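Local structure of CRISPR protein (4MJK) at residues L202-V207 against K224-R229. The protein is probably a Cas5-family subunit of a type I-A CRISPR Cascade complex, which would help bind and present the crRNA guide. Sequence-based numbering, arbitrary orientation.
Sequences LNPFEV and KAVLYR
The carbonyl O of K224 takes a bond from the backbone N of N203, 2.9 Å long and nearly straight at 169°. The same oxygen receives a weaker CA-H...O contact from CA of L202 at 3.5 Å. CB of N203 also lies against it. This is the end of an antiparallel ladder: L202 and A225 form a non-hydrogen-bonded pair, and strand 196-202 then leaves strand 225-231. The departing chain, L202 to F205, runs at 92° to K224-Y228.

The chain leaves through an Asx turn. With CG of N203 anti to its backbone N (chi1 -176°), the amide lies beside the carbonyl carbon, and its OD1 accepts from the backbone N of F205 at 3.0 Å, with the donor well above the carbonyl plane. ND2 donates to the O of K223, so the one amide ties the turn to the residue just before K224.

V226 points toward the loop from the strand. Its CG1 reaches CA of N203 at 3.9 Å and CD of P204 at 4.0 Å, and the side chains of P204 and V226 cross at about a right angle. P204 also packs on helix 33-46 and on strand 66-73, joining the small sheet to the six-stranded sheet of this Cas5-like, RAMP-related protein. Y228 makes a polar link to the same strand: its OH is hydrogen-bonded to the backbone O of I69. CG of P204 sits over the centre of the F205 ring, 4.1 Å above its plane. At the far end of that ring, CZ of F205 meets OH of Y228 obliquely at 4.2 Å.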
loop_
_atom_site.group_PDB
_atom_site.type_symbol
_atom_site.label_atom_id
_atom_site.label_comp_id
_atom_site.label_asym_id
_atom_site.label_seq_id
_atom_site.Cartn_x
_atom_site.Cartn_y
_atom_site.Cartn_z
ATOM N N LEU A 202 -10.308 20.424 -1.448
ATOM C CA LEU A 202 -11.309 21.180 -0.699
ATOM C C LEU A 202 -10.627 22.199 0.231
ATOM O O LEU A 202 -9.618 21.905 0.894
ATOM C CB LEU A 202 -12.238 20.245 0.088
ATOM C CG LEU A 202 -13.073 19.251 -0.737
ATOM C CD1 LEU A 202 -13.883 18.310 0.154
ATOM C CD2 LEU A 202 -13.991 19.986 -1.725
ATOM N N ASN A 203 -11.172 23.410 0.264
ATOM C CA ASN A 203 -10.592 24.494 1.046
ATOM C C ASN A 203 -10.734 24.219 2.545
ATOM O O ASN A 203 -11.842 24.022 3.040
ATOM C CB ASN A 203 -11.265 25.818 0.639
ATOM C CG ASN A 203 -10.675 27.028 1.332
ATOM O OD1 ASN A 203 -9.685 26.937 2.047
ATOM N ND2 ASN A 203 -11.287 28.183 1.108
ATOM N N PRO A 204 -9.608 24.171 3.281
ATOM C CA PRO A 204 -9.755 23.849 4.705
ATOM C C PRO A 204 -10.048 25.087 5.553
ATOM O O PRO A 204 -10.331 24.961 6.739
ATOM C CB PRO A 204 -8.379 23.291 5.069
ATOM C CG PRO A 204 -7.434 24.062 4.180
ATOM C CD PRO A 204 -8.192 24.270 2.875
ATOM N N PHE A 205 -9.953 26.267 4.956
ATOM C CA PHE A 205 -10.115 27.510 5.700
ATOM C C PHE A 205 -11.580 27.896 5.749
ATOM O O PHE A 205 -12.244 27.982 4.716
ATOM C CB PHE A 205 -9.285 28.624 5.076
ATOM C CG PHE A 205 -7.826 28.324 5.036
ATOM C CD1 PHE A 205 -7.106 28.181 6.214
ATOM C CD2 PHE A 205 -7.172 28.163 3.835
ATOM C CE1 PHE A 205 -5.759 27.884 6.190
ATOM C CE2 PHE A 205 -5.822 27.859 3.806
ATOM C CZ PHE A 205 -5.119 27.725 4.988
ATOM N N GLU A 206 -12.089 28.090 6.955
ATOM C CA GLU A 206 -13.463 28.538 7.134
ATOM C C GLU A 206 -13.464 29.959 7.672
ATOM O O GLU A 206 -12.519 30.382 8.341
ATOM C CB GLU A 206 -14.214 27.609 8.095
ATOM C CG GLU A 206 -14.202 26.138 7.683
ATOM C CD GLU A 206 -15.600 25.546 7.535
ATOM O OE1 GLU A 206 -16.573 26.325 7.436
ATOM O OE2 GLU A 206 -15.723 24.295 7.517
ATOM N N VAL A 207 -14.527 30.699 7.381
ATOM C CA VAL A 207 -14.684 32.035 7.935
ATOM C C VAL A 207 -15.751 32.041 9.025
ATOM O O VAL A 207 -16.796 31.411 8.881
ATOM C CB VAL A 207 -15.061 33.058 6.848
ATOM C CG1 VAL A 207 -15.360 34.416 7.476
ATOM C CG2 VAL A 207 -13.943 33.168 5.812
ATOM N N LYS A 224 -14.686 27.131 -2.389
ATOM C CA LYS A 224 -14.863 25.715 -2.071
ATOM C C LYS A 224 -13.584 24.903 -2.262
ATOM O O LYS A 224 -13.330 23.966 -1.519
ATOM C CB LYS A 224 -16.010 25.098 -2.882
ATOM C CG LYS A 224 -17.313 25.902 -2.861
ATOM C CD LYS A 224 -17.457 26.748 -1.598
ATOM C CE LYS A 224 -17.572 25.902 -0.332
ATOM N NZ LYS A 224 -17.387 26.750 0.889
ATOM N N ALA A 225 -12.800 25.266 -3.269
ATOM C CA ALA A 225 -11.554 24.567 -3.589
ATOM C C ALA A 225 -10.344 25.503 -3.531
ATOM O O ALA A 225 -10.472 26.698 -3.765
ATOM C CB ALA A 225 -11.648 23.948 -4.957
ATOM N N VAL A 226 -9.162 24.945 -3.264
ATOM C CA VAL A 226 -7.940 25.734 -3.208
ATOM C C VAL A 226 -6.820 25.017 -3.978
ATOM O O VAL A 226 -6.688 23.797 -3.905
ATOM C CB VAL A 226 -7.493 25.975 -1.739
ATOM C CG1 VAL A 226 -7.288 24.649 -1.012
ATOM C CG2 VAL A 226 -6.222 26.787 -1.689
ATOM N N LEU A 227 -6.035 25.780 -4.721
ATOM C CA LEU A 227 -4.890 25.249 -5.442
ATOM C C LEU A 227 -3.658 25.288 -4.539
ATOM O O LEU A 227 -3.372 26.329 -3.957
ATOM C CB LEU A 227 -4.642 26.098 -6.689
ATOM C CG LEU A 227 -3.396 25.723 -7.498
ATOM C CD1 LEU A 227 -3.530 24.337 -8.099
ATOM C CD2 LEU A 227 -3.117 26.769 -8.577
ATOM N N TYR A 228 -2.953 24.156 -4.405
ATOM C CA TYR A 228 -1.722 24.092 -3.609
ATOM C C TYR A 228 -0.543 23.727 -4.486
ATOM O O TYR A 228 -0.697 22.972 -5.451
ATOM C CB TYR A 228 -1.817 22.990 -2.539
ATOM C CG TYR A 228 -2.176 23.457 -1.148
ATOM C CD1 TYR A 228 -3.408 24.009 -0.884
ATOM C CD2 TYR A 228 -1.267 23.331 -0.094
ATOM C CE1 TYR A 228 -3.750 24.431 0.394
ATOM C CE2 TYR A 228 -1.599 23.738 1.191
ATOM C CZ TYR A 228 -2.844 24.292 1.427
ATOM O OH TYR A 228 -3.185 24.716 2.703
ATOM N N ARG A 229 0.637 24.224 -4.128
ATOM C CA ARG A 229 1.876 23.668 -4.645
ATOM C C ARG A 229 2.339 22.668 -3.588
ATOM O O ARG A 229 2.205 22.932 -2.399
ATOM C CB ARG A 229 2.936 24.749 -4.867
ATOM C CG ARG A 229 2.539 25.798 -5.894
ATOM C CD ARG A 229 2.241 25.206 -7.280
ATOM N NE ARG A 229 3.368 24.510 -7.912
ATOM C CZ ARG A 229 4.221 25.074 -8.771
ATOM N NH1 ARG A 229 4.101 26.359 -9.094
ATOM N NH2 ARG A 229 5.196 24.358 -9.313
#